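Side-chain contacts in D-3-phosphoglycerate dehydrogenase-related protein (Vibrio cholerae, PDB 4S1V), which probably catalyses the NAD-dependent oxidation of a D-2-hydroxyacid, most likely 3-phospho-D-glycerate, to the corresponding 2-oxoacid: residues C[125-129]-C[130-134]; C[109-112]-C[113-117]. All blocks are in the same frame, centred on the assembly; numbering follows the deposited sequence.

Interaction 1: residues C[125-129]-C[130-134]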
ATOM      1  N   ILE C 125      -8.144  -6.151   6.167  1.00 25.22           N
ATOM      2  CA  ILE C 125      -9.195  -5.291   6.703  1.00 26.35           C
ATOM      3  C   ILE C 125      -8.885  -3.806   6.478  1.00 27.48           C
ATOM      4  O   ILE C 125      -9.720  -3.067   5.956  1.00 27.42           O
ATOM      5  CB  ILE C 125      -9.446  -5.607   8.199  1.00 26.16           C
ATOM      6  CG1 ILE C 125     -10.115  -6.983   8.319  1.00 26.06           C
ATOM      7  CG2 ILE C 125     -10.290  -4.522   8.868  1.00 26.87           C
ATOM      8  CD1 ILE C 125     -10.070  -7.584   9.705  1.00 25.76           C
ATOM      9  N   GLU C 126      -7.678  -3.384   6.839  1.00 28.55           N
ATOM     10  CA  GLU C 126      -7.264  -1.990   6.638  1.00 30.18           C
ATOM     11  C   GLU C 126      -7.307  -1.554   5.167  1.00 28.52           C
ATOM     12  O   GLU C 126      -7.734  -0.435   4.861  1.00 28.72           O
ATOM     13  CB  GLU C 126      -5.873  -1.763   7.224  1.00 32.62           C
ATOM     14  CG  GLU C 126      -5.349  -0.345   7.097  1.00 36.42           C
ATOM     15  CD  GLU C 126      -3.852  -0.286   7.320  1.00 40.35           C
ATOM     16  OE1 GLU C 126      -3.420  -0.391   8.488  1.00 42.19           O
ATOM     17  OE2 GLU C 126      -3.106  -0.151   6.325  1.00 42.90           O
ATOM     18  N   GLN C 127      -6.867  -2.430   4.263  1.00 27.26           N
ATOM     19  CA  GLN C 127      -6.907  -2.133   2.831  1.00 26.96           C
ATOM     20  C   GLN C 127      -8.342  -2.029   2.324  1.00 26.46           C
ATOM     21  O   GLN C 127      -8.644  -1.201   1.459  1.00 26.71           O
ATOM     22  CB  GLN C 127      -6.137  -3.179   2.024  1.00 26.95           C
ATOM     23  CG  GLN C 127      -4.622  -3.036   2.085  1.00 28.35           C
ATOM     24  CD  GLN C 127      -4.101  -1.796   1.366  1.00 29.22           C
ATOM     25  OE1 GLN C 127      -4.572  -1.439   0.283  1.00 29.57           O
ATOM     26  NE2 GLN C 127      -3.110  -1.146   1.961  1.00 29.80           N
ATOM     27  N   LEU C 128      -9.216  -2.874   2.868  1.00 26.09           N
ATOM     28  CA  LEU C 128     -10.631  -2.867   2.526  1.00 26.08           C
ATOM     29  C   LEU C 128     -11.279  -1.521   2.863  1.00 26.79           C
ATOM     30  O   LEU C 128     -12.011  -0.957   2.046  1.00 26.94           O
ATOM     31  CB  LEU C 128     -11.359  -4.012   3.232  1.00 25.94           C
ATOM     32  CG  LEU C 128     -12.859  -4.167   2.965  1.00 25.92           C
ATOM     33  CD1 LEU C 128     -13.117  -4.437   1.489  1.00 25.18           C
ATOM     34  CD2 LEU C 128     -13.454  -5.265   3.833  1.00 25.56           C
ATOM     35  N   HIS C 129     -10.986  -1.005   4.055  1.00 27.33           N
ATOM     36  CA  HIS C 129     -11.503   0.303   4.479  1.00 28.68           C
ATOM     37  C   HIS C 129     -10.891   1.441   3.712  1.00 28.89           C
ATOM     38  O   HIS C 129     -11.495   2.509   3.592  1.00 28.93           O
ATOM     39  CB  HIS C 129     -11.338   0.498   5.981  1.00 28.11           C
ATOM     40  CG  HIS C 129     -12.389  -0.211   6.791  1.00 28.55           C
ATOM     41  ND1 HIS C 129     -12.212  -1.451   7.280  1.00 29.24           N
ATOM     42  CD2 HIS C 129     -13.671   0.179   7.162  1.00 28.34           C
ATOM     43  CE1 HIS C 129     -13.320  -1.833   7.945  1.00 28.91           C
ATOM     44  NE2 HIS C 129     -14.211  -0.837   7.871  1.00 29.30           N
ATOM     45  N   ALA C 130      -9.695   1.210   3.173  1.00 29.17           N
ATOM     46  CA  ALA C 130      -9.022   2.176   2.306  1.00 29.64           C
ATOM     47  C   ALA C 130      -9.508   2.108   0.853  1.00 30.21           C
ATOM     48  O   ALA C 130      -9.027   2.858   0.004  1.00 30.71           O
ATOM     49  CB  ALA C 130      -7.512   1.980   2.369  1.00 30.16           C
ATOM     50  N   GLY C 131     -10.453   1.213   0.566  1.00 30.19           N
ATOM     51  CA  GLY C 131     -11.020   1.081  -0.784  1.00 29.96           C
ATOM     52  C   GLY C 131     -10.357   0.067  -1.714  1.00 29.79           C
ATOM     53  O   GLY C 131     -10.592   0.085  -2.923  1.00 28.86           O
ATOM     54  N   HIS C 132      -9.536  -0.823  -1.159  1.00 29.39           N
ATOM     55  CA  HIS C 132      -8.837  -1.819  -1.966  1.00 29.44           C
ATOM     56  C   HIS C 132      -9.299  -3.196  -1.589  1.00 29.29           C
ATOM     57  O   HIS C 132      -8.955  -3.710  -0.518  1.00 28.81           O
ATOM     58  CB  HIS C 132      -7.323  -1.678  -1.813  1.00 30.53           C
ATOM     59  CG  HIS C 132      -6.810  -0.272  -2.079  1.00 32.01           C
ATOM     60  ND1 HIS C 132      -7.034   0.374  -3.238  1.00 32.97           N
ATOM     61  CD2 HIS C 132      -6.071   0.598  -1.283  1.00 32.50           C
ATOM     62  CE1 HIS C 132      -6.468   1.595  -3.192  1.00 32.65           C
ATOM     63  NE2 HIS C 132      -5.875   1.731  -1.997  1.00 33.91           N
ATOM     64  N   TRP C 133     -10.099  -3.796  -2.472  1.00 28.02           N
ATOM     65  CA  TRP C 133     -10.731  -5.087  -2.224  1.00 27.05           C
ATOM     66  C   TRP C 133      -9.732  -6.207  -2.235  1.00 25.88           C
ATOM     67  O   TRP C 133      -9.010  -6.395  -3.217  1.00 26.45           O
ATOM     68  CB  TRP C 133     -11.809  -5.348  -3.270  1.00 27.36           C
ATOM     69  CG  TRP C 133     -12.475  -6.696  -3.127  1.00 27.98           C
ATOM     70  CD1 TRP C 133     -12.235  -7.845  -3.876  1.00 28.04           C
ATOM     71  CD2 TRP C 133     -13.520  -7.084  -2.163  1.00 27.80           C
ATOM     72  NE1 TRP C 133     -13.032  -8.880  -3.450  1.00 28.59           N
ATOM     73  CE2 TRP C 133     -13.826  -8.492  -2.434  1.00 27.53           C
ATOM     74  CE3 TRP C 133     -14.207  -6.426  -1.142  1.00 27.66           C
ATOM     75  CZ2 TRP C 133     -14.779  -9.193  -1.705  1.00 28.05           C
ATOM     76  CZ3 TRP C 133     -15.159  -7.144  -0.410  1.00 27.07           C
ATOM     77  CH2 TRP C 133     -15.439  -8.493  -0.686  1.00 27.68           C
ATOM     78  N   GLN C 134      -9.685  -6.960  -1.141  1.00 25.18           N
ATOM     79  CA  GLN C 134      -8.853  -8.167  -1.037  1.00 24.76           C
ATOM     80  C   GLN C 134      -7.361  -7.893  -1.310  1.00 23.82           C
ATOM     81  O   GLN C 134      -6.699  -8.633  -2.034  1.00 23.74           O
ATOM     82  CB  GLN C 134      -9.411  -9.283  -1.943  1.00 24.83           C
ATOM     83  CG  GLN C 134      -9.017 -10.689  -1.521  1.00 25.81           C
ATOM     84  CD  GLN C 134      -9.807 -11.764  -2.243  1.00 26.15           C
ATOM     85  OE1 GLN C 134      -9.323 -12.349  -3.209  1.00 27.57           O
ATOM     86  NE2 GLN C 134     -11.025 -12.034  -1.775  1.00 25.69           N
TER
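Gln127 and His132 meet twice where helix 121-129 ends. His132 N gives a fairly straight hydrogen bond of 2.8 Å to Gln127 O. Gln127 OE1 also lies 3.0 Å from His132 CD2. The Gln127 chain bends at chi2 (-69°), which brings its amide beside the imidazole. The two planes are only 16° apart.

Gly131 N donates to Leu128 O at 3.1 Å, from well above the carbonyl plane. Ala130 N is taken by Glu126 O at 3.1 Å, in the last normal turn. So all three amides from Ala130 to His132 find acceptors in the helix. One turn back, Ile125 O is gripped twice, by His129 N and by His129 ND1 at 3.3 Å.

Leu128 and Trp133 point the same way, and Leu128 CD1 reaches Trp133 CE3 at 3.5 Å. A second subunit packs here: its Tyr10 meets the Trp133 ring edge-to-face, its Ala270 touches Leu128, and its Pro287 O accepts from Gln134 NE2.

Gly131 has a positive phi (92°), which turns the chain out of the helix. With the bonds of Gly131 and His132 back to Leu128 and Gln127, this is a Schellman motif ending the helix.

Interaction 2: residues C[109-112]-C[113-117]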
ATOM      1  N   LEU C 109      -6.414 -14.824  23.424  1.00 20.34           N
ATOM      2  CA  LEU C 109      -5.768 -13.718  22.709  1.00 20.50           C
ATOM      3  C   LEU C 109      -4.562 -14.191  21.889  1.00 20.67           C
ATOM      4  O   LEU C 109      -4.404 -13.796  20.732  1.00 21.10           O
ATOM      5  CB  LEU C 109      -5.377 -12.586  23.679  1.00 20.42           C
ATOM      6  CG  LEU C 109      -4.796 -11.249  23.177  1.00 20.26           C
ATOM      7  CD1 LEU C 109      -3.311 -11.373  22.833  1.00 19.95           C
ATOM      8  CD2 LEU C 109      -5.582 -10.658  22.011  1.00 19.86           C
ATOM      9  N   CYS C 110      -3.728 -15.039  22.490  1.00 21.02           N
ATOM     10  CA  CYS C 110      -2.596 -15.635  21.792  1.00 21.30           C
ATOM     11  C   CYS C 110      -3.088 -16.319  20.521  1.00 21.56           C
ATOM     12  O   CYS C 110      -2.499 -16.154  19.457  1.00 20.98           O
ATOM     13  CB  CYS C 110      -1.866 -16.636  22.684  1.00 21.22           C
ATOM     14  SG  CYS C 110      -0.425 -17.396  21.896  1.00 23.99           S
ATOM     15  N   TRP C 111      -4.190 -17.061  20.630  1.00 21.40           N
ATOM     16  CA  TRP C 111      -4.735 -17.751  19.476  1.00 21.06           C
ATOM     17  C   TRP C 111      -5.232 -16.806  18.421  1.00 20.66           C
ATOM     18  O   TRP C 111      -5.048 -17.037  17.220  1.00 20.10           O
ATOM     19  CB  TRP C 111      -5.836 -18.727  19.878  1.00 21.53           C
ATOM     20  CG  TRP C 111      -5.901 -19.851  18.886  1.00 21.95           C
ATOM     21  CD1 TRP C 111      -6.921 -20.140  17.982  1.00 22.28           C
ATOM     22  CD2 TRP C 111      -4.849 -20.838  18.608  1.00 21.82           C
ATOM     23  NE1 TRP C 111      -6.594 -21.227  17.207  1.00 21.72           N
ATOM     24  CE2 TRP C 111      -5.363 -21.694  17.535  1.00 21.73           C
ATOM     25  CE3 TRP C 111      -3.587 -21.102  19.141  1.00 21.98           C
ATOM     26  CZ2 TRP C 111      -4.628 -22.755  17.031  1.00 21.62           C
ATOM     27  CZ3 TRP C 111      -2.856 -22.177  18.621  1.00 21.68           C
ATOM     28  CH2 TRP C 111      -3.368 -22.982  17.593  1.00 21.55           C
ATOM     29  N   SER C 112      -5.870 -15.728  18.865  1.00 21.15           N
ATOM     30  CA  SER C 112      -6.357 -14.686  17.971  1.00 21.62           C
ATOM     31  C   SER C 112      -5.213 -14.045  17.176  1.00 21.68           C
ATOM     32  O   SER C 112      -5.374 -13.721  15.995  1.00 21.83           O
ATOM     33  CB  SER C 112      -7.108 -13.620  18.771  1.00 22.96           C
ATOM     34  OG  SER C 112      -7.606 -12.608  17.916  1.00 24.98           O
ATOM     35  N   LEU C 113      -4.066 -13.870  17.829  1.00 21.08           N
ATOM     36  CA  LEU C 113      -2.874 -13.326  17.184  1.00 20.87           C
ATOM     37  C   LEU C 113      -2.363 -14.304  16.143  1.00 20.25           C
ATOM     38  O   LEU C 113      -2.016 -13.919  15.025  1.00 19.87           O
ATOM     39  CB  LEU C 113      -1.761 -13.041  18.210  1.00 21.05           C
ATOM     40  CG  LEU C 113      -1.928 -12.011  19.335  1.00 22.04           C
ATOM     41  CD1 LEU C 113      -0.566 -11.458  19.739  1.00 21.50           C
ATOM     42  CD2 LEU C 113      -2.845 -10.863  18.940  1.00 21.54           C
ATOM     43  N   ILE C 114      -2.328 -15.577  16.519  1.00 19.68           N
ATOM     44  CA  ILE C 114      -1.830 -16.630  15.634  1.00 19.68           C
ATOM     45  C   ILE C 114      -2.667 -16.706  14.356  1.00 19.25           C
ATOM     46  O   ILE C 114      -2.121 -16.757  13.251  1.00 19.00           O
ATOM     47  CB  ILE C 114      -1.758 -17.986  16.379  1.00 19.53           C
ATOM     48  CG1 ILE C 114      -0.585 -17.967  17.366  1.00 19.03           C
ATOM     49  CG2 ILE C 114      -1.621 -19.148  15.405  1.00 18.69           C
ATOM     50  CD1 ILE C 114      -0.657 -19.010  18.468  1.00 19.63           C
ATOM     51  N   LEU C 115      -3.986 -16.675  14.516  1.00 19.74           N
ATOM     52  CA  LEU C 115      -4.908 -16.743  13.384  1.00 20.25           C
ATOM     53  C   LEU C 115      -4.899 -15.480  12.534  1.00 20.63           C
ATOM     54  O   LEU C 115      -4.929 -15.572  11.310  1.00 20.58           O
ATOM     55  CB  LEU C 115      -6.325 -17.062  13.857  1.00 20.17           C
ATOM     56  CG  LEU C 115      -6.659 -18.505  14.226  1.00 20.22           C
ATOM     57  CD1 LEU C 115      -7.944 -18.528  15.046  1.00 21.21           C
ATOM     58  CD2 LEU C 115      -6.798 -19.397  12.994  1.00 20.08           C
ATOM     59  N   ALA C 116      -4.842 -14.311  13.179  1.00 21.68           N
ATOM     60  CA  ALA C 116      -4.759 -13.027  12.467  1.00 21.88           C
ATOM     61  C   ALA C 116      -3.477 -12.914  11.635  1.00 22.13           C
ATOM     62  O   ALA C 116      -3.507 -12.498  10.474  1.00 21.78           O
ATOM     63  CB  ALA C 116      -4.852 -11.861  13.441  1.00 21.78           C
ATOM     64  N   ALA C 117      -2.358 -13.283  12.247  1.00 22.93           N
ATOM     65  CA  ALA C 117      -1.058 -13.263  11.585  1.00 23.18           C
ATOM     66  C   ALA C 117      -1.044 -14.224  10.400  1.00 22.60           C
ATOM     67  O   ALA C 117      -0.590 -13.876   9.312  1.00 22.49           O
ATOM     68  CB  ALA C 117       0.040 -13.617  12.579  1.00 22.86           C
TER
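Leu113 packs on Leu109, one turn earlier in helix 104-119. The two side chains cross at a slant, with Leu109 CD1 3.8 Å from Leu113 CG. Leu113 N donates to Leu109 O at 2.9 Å. Beyond the pair, Leu113 touches Leu284 of strand 283-285 and Leu121 of a second subunit.

Ile114 follows, and its N bonds to Cys110 O. Its CG1 lies anti to the carbonyl carbon (chi1 -73°), and the extended branch carries CD1 back toward the preceding turn. There CD1 sits 3.8 Å from Cys110 SG and 3.7 Å from Trp111 CE3, on the six-membered ring. Cys110 and Ile114 both touch Val235 of strand 233-236.

Leu115 takes the other end of the same indole. Its CD1 is 3.5 Å from Trp111 CD1 and 3.7 Å from Trp111 NE1. Its N bonds to Trp111 O, with 163° at the hydrogen. Both aliphatic chains approach the indole obliquely. Phe169 also meets it edge-to-face, and Phe165 and Ile162 add further packing.

Ala116 comes next. Its N donates to Ser112 O at 2.9 Å, and its CB is 3.2 Å from that same oxygen. Ala117 N then bonds to Leu113 O, while Ala117 O accepts from Gln259 NE2.

The amides of residues 113 to 117 are thus paired with the carbonyls of residues 109 to 113 in regular helical bonds, and the side chains meet across the turns by apolar contact. This is consistent with the burial of these turns, which touch strands 233-236 and 283-285 as well as the second subunit.

Overall arrangement
Following the chain from the N terminus, interaction 2 comes first, within helix 104-119. Interaction 1 comes next, at the end of helix 121-129 and the start of the loop leading to strand 150-153. The two are in series; neither nests in the other and they do not cross. Each spans only local turns, so no long loop is closed. The centres of interactions 1 and 2 lie about 20 Å apart, and the nearest atoms of interactions 1 and 2 about 8 Å apart. Residues 109-117 pack against the seven-stranded parallel sheet of the Rossmann-type domain. Residues 125-134 stand farther from the chain's centre. Both regions touch the second subunit, so residues 109-117 contact both sheet and neighbour.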